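PDB 1MBM: chymotrypsin-like serine protease from Equine arteritis virus, which cleaves peptide bonds as a chymotrypsin-like serine proteinase, probably processing the viral replicase polyprotein. Local coordinates for residues V26-M40 with L52-T66. Residues are numbered along the deposited sequence; the frame is centred on the assembly and turned at random.
Sequences VVVLTASHVVGRANM and LTFKKNGDFAEAVTT
His33 and Asp59 meet where strand 26-31 gives way to helix 32-35. The carboxylate lies at the edge of the imidazole, the two planes 24° apart, and His33 ND1 donates a hydrogen bond to Asp59 OD1 at 2.8 Å from the syn side, with OD1 almost in the ring plane. The backbone N of His33 donates a second to the same OD1 at 2.9 Å, nearly along its C-O axis, so two donors grip one oxygen; Asp59 OD2 is also hydrogen-bonded to Thr129 OG1. Beside them Ser32 OG lies close to its own backbone N (chi1 -54°), which lets it donate a hydrogen bond to a lone pair of Gly58 O at 2.8 Å.

Strands 26-31 and 60-65 run antiparallel, and Val28, Thr30, Ala61 and Ala63 share the face that meets Phe54. Ala63 CB lies over one face of its ring; Val35 CG2 sits over the other in a CH-pi contact, 3.9 Å from the ring centroid, while Thr30 CG2 comes obliquely to CE2. Lys56 stretches out past Ser32, and its NZ hydrogen-bonds to Gly36 O at 2.7 Å, above the carbonyl plane; a water links NZ to Ser32 O.

This lies in the N-terminal barrel of a chymotrypsin-like fold. With Ser114 OG at a weak bond from His33 NE2, the geometry is consistent with a Ser-His-Asp triad, in which Asp59 would hold the ring's rotation and help turn NE2 toward Ser114.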
ATOM      1  N   VAL A  26     -16.548   6.617  10.348  1.00 10.44           N
ATOM      2  CA  VAL A  26     -16.151   6.065   9.062  1.00  5.59           C
ATOM      3  C   VAL A  26     -14.831   6.724   8.702  1.00  7.04           C
ATOM      4  O   VAL A  26     -14.725   7.951   8.706  1.00  5.64           O
ATOM      5  CB  VAL A  26     -17.234   6.320   8.000  1.00  6.53           C
ATOM      6  CG1 VAL A  26     -16.711   6.023   6.602  1.00  9.38           C
ATOM      7  CG2 VAL A  26     -18.467   5.482   8.308  1.00  3.86           C
ATOM      8  N   VAL A  27     -13.813   5.911   8.436  1.00  4.75           N
ATOM      9  CA  VAL A  27     -12.470   6.419   8.195  1.00  7.59           C
ATOM     10  C   VAL A  27     -12.047   6.262   6.740  1.00  7.72           C
ATOM     11  O   VAL A  27     -12.220   5.198   6.145  1.00  9.02           O
ATOM     12  CB  VAL A  27     -11.442   5.694   9.086  1.00  8.11           C
ATOM     13  CG1 VAL A  27     -10.050   6.305   8.916  1.00 10.88           C
ATOM     14  CG2 VAL A  27     -11.874   5.752  10.538  1.00  9.13           C
ATOM     15  N   VAL A  28     -11.485   7.322   6.178  1.00  6.76           N
ATOM     16  CA  VAL A  28     -11.030   7.304   4.793  1.00  7.49           C
ATOM     17  C   VAL A  28      -9.523   7.569   4.725  1.00  5.51           C
ATOM     18  O   VAL A  28      -9.062   8.618   5.145  1.00  5.70           O
ATOM     19  CB  VAL A  28     -11.796   8.366   3.956  1.00  9.25           C
ATOM     20  CG1 VAL A  28     -11.285   8.407   2.500  1.00  7.33           C
ATOM     21  CG2 VAL A  28     -13.311   8.107   4.008  1.00  6.56           C
ATOM     22  N   LEU A  29      -8.765   6.636   4.170  1.00  5.20           N
ATOM     23  CA  LEU A  29      -7.311   6.800   4.027  1.00  7.75           C
ATOM     24  C   LEU A  29      -6.880   7.023   2.585  1.00  8.32           C
ATOM     25  O   LEU A  29      -7.460   6.451   1.672  1.00  9.62           O
ATOM     26  CB  LEU A  29      -6.580   5.561   4.523  1.00  7.57           C
ATOM     27  CG  LEU A  29      -6.952   5.049   5.905  1.00  8.74           C
ATOM     28  CD1 LEU A  29      -6.167   3.767   6.211  1.00  7.87           C
ATOM     29  CD2 LEU A  29      -6.715   6.127   6.965  1.00  7.27           C
ATOM     30  N   THR A  30      -5.838   7.827   2.401  1.00  5.65           N
ATOM     31  CA  THR A  30      -5.243   8.084   1.088  1.00  8.02           C
ATOM     32  C   THR A  30      -3.875   8.723   1.335  1.00  8.58           C
ATOM     33  O   THR A  30      -3.398   8.752   2.484  1.00  6.48           O
ATOM     34  CB  THR A  30      -6.173   8.984   0.188  1.00  9.93           C
ATOM     35  OG1 THR A  30      -5.664   9.063  -1.152  1.00  9.50           O
ATOM     36  CG2 THR A  30      -6.192  10.454   0.661  1.00  6.62           C
ATOM     37  N   ALA A  31      -3.231   9.191   0.268  1.00  7.47           N
ATOM     38  CA  ALA A  31      -1.916   9.822   0.368  1.00 10.72           C
ATOM     39  C   ALA A  31      -2.042  11.345   0.443  1.00  8.82           C
ATOM     40  O   ALA A  31      -2.850  11.942  -0.265  1.00  6.39           O
ATOM     41  CB  ALA A  31      -1.040   9.427  -0.812  1.00  8.77           C
ATOM     42  N   SER A  32      -1.222  11.967   1.281  1.00  5.62           N
ATOM     43  CA  SER A  32      -1.257  13.426   1.440  1.00  7.79           C
ATOM     44  C   SER A  32      -0.999  14.194   0.137  1.00  7.31           C
ATOM     45  O   SER A  32      -1.641  15.208  -0.124  1.00  6.63           O
ATOM     46  CB  SER A  32      -0.261  13.867   2.511  1.00  8.87           C
ATOM     47  OG  SER A  32      -0.497  13.164   3.720  1.00  8.08           O
ATOM     48  N   HIS A  33      -0.070  13.719  -0.685  1.00  7.68           N
ATOM     49  CA  HIS A  33       0.244  14.446  -1.916  1.00  9.89           C
ATOM     50  C   HIS A  33      -0.892  14.352  -2.951  1.00  9.39           C
ATOM     51  O   HIS A  33      -0.972  15.164  -3.862  1.00 10.02           O
ATOM     52  CB  HIS A  33       1.588  14.009  -2.502  1.00  7.85           C
ATOM     53  CG  HIS A  33       1.556  12.671  -3.169  1.00  8.06           C
ATOM     54  ND1 HIS A  33       1.700  11.490  -2.471  1.00 10.34           N
ATOM     55  CD2 HIS A  33       1.418  12.326  -4.471  1.00 11.09           C
ATOM     56  CE1 HIS A  33       1.638  10.475  -3.314  1.00 15.84           C
ATOM     57  NE2 HIS A  33       1.465  10.955  -4.533  1.00 12.06           N
ATOM     58  N   VAL A  34      -1.761  13.356  -2.805  1.00  8.20           N
ATOM     59  CA  VAL A  34      -2.953  13.253  -3.635  1.00  9.12           C
ATOM     60  C   VAL A  34      -3.950  14.333  -3.190  1.00  9.59           C
ATOM     61  O   VAL A  34      -4.584  15.003  -4.018  1.00  6.99           O
ATOM     62  CB  VAL A  34      -3.588  11.856  -3.521  1.00 10.80           C
ATOM     63  CG1 VAL A  34      -5.021  11.855  -4.062  1.00 11.68           C
ATOM     64  CG2 VAL A  34      -2.726  10.829  -4.255  1.00 12.66           C
ATOM     65  N   VAL A  35      -4.067  14.503  -1.874  1.00  8.14           N
ATOM     66  CA  VAL A  35      -4.935  15.526  -1.283  1.00  7.43           C
ATOM     67  C   VAL A  35      -4.464  16.935  -1.652  1.00  8.35           C
ATOM     68  O   VAL A  35      -5.199  17.711  -2.265  1.00  6.93           O
ATOM     69  CB  VAL A  35      -4.985  15.379   0.263  1.00  8.83           C
ATOM     70  CG1 VAL A  35      -5.773  16.500   0.880  1.00  7.28           C
ATOM     71  CG2 VAL A  35      -5.605  14.043   0.647  1.00  9.31           C
ATOM     72  N   GLY A  36      -3.224  17.258  -1.298  1.00  8.34           N
ATOM     73  CA  GLY A  36      -2.679  18.574  -1.586  1.00  7.52           C
ATOM     74  C   GLY A  36      -2.766  19.488  -0.380  1.00  9.96           C
ATOM     75  O   GLY A  36      -3.528  19.224   0.550  1.00  8.56           O
ATOM     76  N   ARG A  37      -2.014  20.584  -0.414  1.00 11.03           N
ATOM     77  CA  ARG A  37      -1.949  21.520   0.707  1.00 14.63           C
ATOM     78  C   ARG A  37      -3.292  22.105   1.176  1.00 14.63           C
ATOM     79  O   ARG A  37      -3.482  22.333   2.361  1.00 20.32           O
ATOM     80  CB  ARG A  37      -0.929  22.634   0.435  1.00 14.61           C
ATOM     81  CG  ARG A  37      -1.331  23.982   1.033  1.00 29.34           C
ATOM     82  CD  ARG A  37      -0.263  24.710   1.827  1.00 37.28           C
ATOM     83  NE  ARG A  37      -0.646  26.105   2.034  1.00 42.62           N
ATOM     84  CZ  ARG A  37       0.204  27.085   2.308  1.00 46.16           C
ATOM     85  NH1 ARG A  37       1.503  26.838   2.421  1.00 45.73           N
ATOM     86  NH2 ARG A  37      -0.244  28.319   2.472  1.00 46.56           N
ATOM     87  N   ALA A  38      -4.231  22.327   0.263  1.00 15.94           N
ATOM     88  CA  ALA A  38      -5.538  22.839   0.663  1.00 17.28           C
ATOM     89  C   ALA A  38      -6.273  21.858   1.590  1.00 21.34           C
ATOM     90  O   ALA A  38      -7.332  22.183   2.123  1.00 19.84           O
ATOM     91  CB  ALA A  38      -6.382  23.181  -0.550  1.00 17.48           C
ATOM     92  N   ASN A  39      -5.694  20.666   1.774  1.00 22.64           N
ATOM     93  CA  ASN A  39      -6.196  19.639   2.692  1.00 25.41           C
ATOM     94  C   ASN A  39      -7.591  19.080   2.414  1.00 25.98           C
ATOM     95  O   ASN A  39      -8.145  18.344   3.236  1.00 26.61           O
ATOM     96  CB  ASN A  39      -6.098  20.105   4.153  1.00 27.71           C
ATOM     97  CG  ASN A  39      -4.812  19.655   4.827  1.00 34.81           C
ATOM     98  OD1 ASN A  39      -3.871  20.431   5.006  1.00 31.09           O
ATOM     99  ND2 ASN A  39      -4.775  18.395   5.218  1.00 42.58           N
ATOM    100  N   MET A  40      -8.137  19.408   1.248  1.00 23.48           N
ATOM    101  CA  MET A  40      -9.465  18.955   0.867  1.00 24.59           C
ATOM    102  C   MET A  40      -9.404  18.041  -0.357  1.00 22.41           C
ATOM    103  O   MET A  40      -8.593  18.257  -1.253  1.00 23.38           O
ATOM    104  CB  MET A  40     -10.352  20.160   0.582  1.00 26.22           C
ATOM    105  CG  MET A  40     -11.808  19.946   0.898  1.00 35.89           C
ATOM    106  SD  MET A  40     -12.679  21.507   1.140  1.00 48.21           S
ATOM    107  CE  MET A  40     -12.576  22.231  -0.517  1.00 43.11           C
ATOM    108  N   LEU A  52     -13.934  15.579   1.536  1.00  8.17           N
ATOM    109  CA  LEU A  52     -13.416  15.389   2.886  1.00  9.85           C
ATOM    110  C   LEU A  52     -12.187  16.243   3.216  1.00  8.73           C
ATOM    111  O   LEU A  52     -11.456  16.650   2.326  1.00  9.35           O
ATOM    112  CB  LEU A  52     -13.025  13.930   3.057  1.00  8.82           C
ATOM    113  CG  LEU A  52     -14.108  12.917   2.694  1.00 13.78           C
ATOM    114  CD1 LEU A  52     -13.490  11.608   2.220  1.00 18.42           C
ATOM    115  CD2 LEU A  52     -15.004  12.704   3.870  1.00 11.29           C
ATOM    116  N   THR A  53     -11.973  16.476   4.512  1.00  8.07           N
ATOM    117  CA  THR A  53     -10.791  17.174   5.029  1.00  9.82           C
ATOM    118  C   THR A  53      -9.903  16.123   5.708  1.00  8.17           C
ATOM    119  O   THR A  53     -10.412  15.259   6.426  1.00  5.77           O
ATOM    120  CB  THR A  53     -11.218  18.275   6.026  1.00 10.14           C
ATOM    121  OG1 THR A  53     -11.632  19.438   5.296  1.00 19.47           O
ATOM    122  CG2 THR A  53     -10.040  18.794   6.824  1.00 21.14           C
ATOM    123  N   PHE A  54      -8.589  16.209   5.502  1.00  4.44           N
ATOM    124  CA  PHE A  54      -7.672  15.174   5.975  1.00  8.57           C
ATOM    125  C   PHE A  54      -6.624  15.635   6.986  1.00  8.86           C
ATOM    126  O   PHE A  54      -5.997  16.676   6.820  1.00 10.96           O
ATOM    127  CB  PHE A  54      -6.916  14.573   4.781  1.00  8.88           C
ATOM    128  CG  PHE A  54      -7.781  13.780   3.845  1.00  9.94           C
ATOM    129  CD1 PHE A  54      -8.575  14.423   2.895  1.00 10.02           C
ATOM    130  CD2 PHE A  54      -7.790  12.393   3.898  1.00 10.05           C
ATOM    131  CE1 PHE A  54      -9.375  13.687   2.024  1.00  7.52           C
ATOM    132  CE2 PHE A  54      -8.593  11.658   3.043  1.00  8.79           C
ATOM    133  CZ  PHE A  54      -9.389  12.318   2.093  1.00  7.05           C
ATOM    134  N   LYS A  55      -6.420  14.840   8.024  1.00  7.38           N
ATOM    135  CA  LYS A  55      -5.297  15.085   8.916  1.00 10.15           C
ATOM    136  C   LYS A  55      -4.126  14.282   8.351  1.00  9.95           C
ATOM    137  O   LYS A  55      -4.295  13.149   7.891  1.00  8.77           O
ATOM    138  CB  LYS A  55      -5.622  14.683  10.353  1.00 13.68           C
ATOM    139  CG  LYS A  55      -6.946  15.266  10.848  1.00 22.79           C
ATOM    140  CD  LYS A  55      -6.910  15.623  12.329  1.00 32.40           C
ATOM    141  CE  LYS A  55      -6.488  14.436  13.187  1.00 36.94           C
ATOM    142  NZ  LYS A  55      -6.317  14.841  14.614  1.00 39.58           N
ATOM    143  N   LYS A  56      -2.942  14.882   8.360  1.00  6.34           N
ATOM    144  CA  LYS A  56      -1.794  14.275   7.715  1.00  7.39           C
ATOM    145  C   LYS A  56      -0.625  14.000   8.640  1.00  8.89           C
ATOM    146  O   LYS A  56      -0.396  14.729   9.605  1.00  8.97           O
ATOM    147  CB  LYS A  56      -1.313  15.185   6.581  1.00  4.47           C
ATOM    148  CG  LYS A  56      -2.311  15.366   5.463  1.00  9.00           C
ATOM    149  CD  LYS A  56      -1.960  16.613   4.667  1.00 10.37           C
ATOM    150  CE  LYS A  56      -2.734  16.707   3.361  1.00 15.39           C
ATOM    151  NZ  LYS A  56      -2.437  18.019   2.717  1.00 13.97           N
ATOM    152  N   ASN A  57       0.097  12.926   8.337  1.00  9.00           N
ATOM    153  CA  ASN A  57       1.350  12.603   8.995  1.00  8.14           C
ATOM    154  C   ASN A  57       2.293  12.160   7.880  1.00  7.80           C
ATOM    155  O   ASN A  57       2.245  11.014   7.419  1.00  5.34           O
ATOM    156  CB  ASN A  57       1.171  11.506  10.047  1.00 10.17           C
ATOM    157  CG  ASN A  57       2.380  11.389  10.957  1.00  8.50           C
ATOM    158  OD1 ASN A  57       3.469  11.846  10.608  1.00  9.12           O
ATOM    159  ND2 ASN A  57       2.197  10.793  12.129  1.00  8.11           N
ATOM    160  N   GLY A  58       3.160  13.064   7.437  1.00  6.17           N
ATOM    161  CA  GLY A  58       3.954  12.781   6.257  1.00  4.65           C
ATOM    162  C   GLY A  58       2.968  12.559   5.125  1.00  6.35           C
ATOM    163  O   GLY A  58       1.972  13.283   5.025  1.00  4.25           O
ATOM    164  N   ASP A  59       3.202  11.539   4.301  1.00  4.86           N
ATOM    165  CA  ASP A  59       2.315  11.267   3.163  1.00  7.36           C
ATOM    166  C   ASP A  59       1.085  10.413   3.524  1.00  7.96           C
ATOM    167  O   ASP A  59       0.307  10.058   2.648  1.00  6.57           O
ATOM    168  CB  ASP A  59       3.100  10.625   2.009  1.00  7.09           C
ATOM    169  CG  ASP A  59       2.370  10.703   0.667  1.00 11.62           C
ATOM    170  OD1 ASP A  59       1.845  11.787   0.292  1.00  5.58           O
ATOM    171  OD2 ASP A  59       2.291   9.719  -0.090  1.00  9.66           O
ATOM    172  N   PHE A  60       0.925  10.066   4.801  1.00  4.76           N
ATOM    173  CA  PHE A  60      -0.256   9.316   5.262  1.00  8.25           C
ATOM    174  C   PHE A  60      -1.389  10.292   5.582  1.00  7.38           C
ATOM    175  O   PHE A  60      -1.221  11.154   6.437  1.00  8.26           O
ATOM    176  CB  PHE A  60       0.069   8.509   6.533  1.00  7.78           C
ATOM    177  CG  PHE A  60      -1.052   7.592   6.971  1.00 10.07           C
ATOM    178  CD1 PHE A  60      -2.064   8.054   7.806  1.00  7.13           C
ATOM    179  CD2 PHE A  60      -1.095   6.271   6.535  1.00  8.73           C
ATOM    180  CE1 PHE A  60      -3.101   7.211   8.216  1.00 11.80           C
ATOM    181  CE2 PHE A  60      -2.126   5.431   6.933  1.00 12.23           C
ATOM    182  CZ  PHE A  60      -3.127   5.902   7.776  1.00 10.18           C
ATOM    183  N   ALA A  61      -2.531  10.157   4.907  1.00  5.42           N
ATOM    184  CA  ALA A  61      -3.661  11.072   5.106  1.00  7.45           C
ATOM    185  C   ALA A  61      -4.933  10.357   5.556  1.00  8.13           C
ATOM    186  O   ALA A  61      -5.355   9.384   4.947  1.00  6.80           O
ATOM    187  CB  ALA A  61      -3.933  11.864   3.830  1.00  5.32           C
ATOM    188  N   GLU A  62      -5.556  10.855   6.613  1.00  9.41           N
ATOM    189  CA  GLU A  62      -6.758  10.225   7.143  1.00  6.15           C
ATOM    190  C   GLU A  62      -7.890  11.222   7.351  1.00  8.12           C
ATOM    191  O   GLU A  62      -7.694  12.274   7.978  1.00  4.67           O
ATOM    192  CB  GLU A  62      -6.432   9.539   8.485  1.00  6.35           C
ATOM    193  CG  GLU A  62      -7.645   9.123   9.309  1.00  6.21           C
ATOM    194  CD  GLU A  62      -7.243   8.558  10.671  1.00  9.61           C
ATOM    195  OE1 GLU A  62      -6.521   7.553  10.712  1.00  8.11           O
ATOM    196  OE2 GLU A  62      -7.633   9.129  11.698  1.00  9.63           O
ATOM    197  N   ALA A  63      -9.072  10.876   6.841  1.00  6.72           N
ATOM    198  CA  ALA A  63     -10.282  11.668   7.063  1.00  6.77           C
ATOM    199  C   ALA A  63     -11.291  10.835   7.824  1.00  8.26           C
ATOM    200  O   ALA A  63     -11.272   9.602   7.752  1.00  8.00           O
ATOM    201  CB  ALA A  63     -10.899  12.101   5.733  1.00  5.45           C
ATOM    202  N   VAL A  64     -12.168  11.506   8.559  1.00  8.91           N
ATOM    203  CA  VAL A  64     -13.250  10.825   9.253  1.00 12.16           C
ATOM    204  C   VAL A  64     -14.584  11.425   8.830  1.00 13.22           C
ATOM    205  O   VAL A  64     -14.674  12.613   8.495  1.00 14.10           O
ATOM    206  CB  VAL A  64     -13.112  10.855  10.794  1.00 13.26           C
ATOM    207  CG1 VAL A  64     -11.833  10.161  11.233  1.00 14.55           C
ATOM    208  CG2 VAL A  64     -13.184  12.279  11.333  1.00 15.39           C
ATOM    209  N   THR A  65     -15.602  10.578   8.779  1.00  9.17           N
ATOM    210  CA  THR A  65     -16.954  11.004   8.458  1.00 10.00           C
ATOM    211  C   THR A  65     -17.888  10.038   9.174  1.00  9.89           C
ATOM    212  O   THR A  65     -17.444   9.310  10.058  1.00 10.42           O
ATOM    213  CB  THR A  65     -17.197  11.105   6.910  1.00  9.07           C
ATOM    214  OG1 THR A  65     -18.574  11.374   6.657  1.00 12.85           O
ATOM    215  CG2 THR A  65     -16.969   9.789   6.202  1.00  7.33           C
ATOM    216  N   THR A  66     -19.172  10.055   8.847  1.00 11.76           N
ATOM    217  CA  THR A  66     -20.122   9.192   9.544  1.00 12.99           C
ATOM    218  C   THR A  66     -20.859   8.270   8.583  1.00 13.87           C
ATOM    219  O   THR A  66     -20.782   8.436   7.356  1.00 11.21           O
ATOM    220  CB  THR A  66     -21.151  10.023  10.348  1.00 15.56           C
ATOM    221  OG1 THR A  66     -21.771  10.986   9.487  1.00 16.48           O
ATOM    222  CG2 THR A  66     -20.470  10.877  11.419  1.00 13.69           C
TER
HETATM  223  O   HOH W   1      -0.150  17.750   1.193  1.00 36.04           O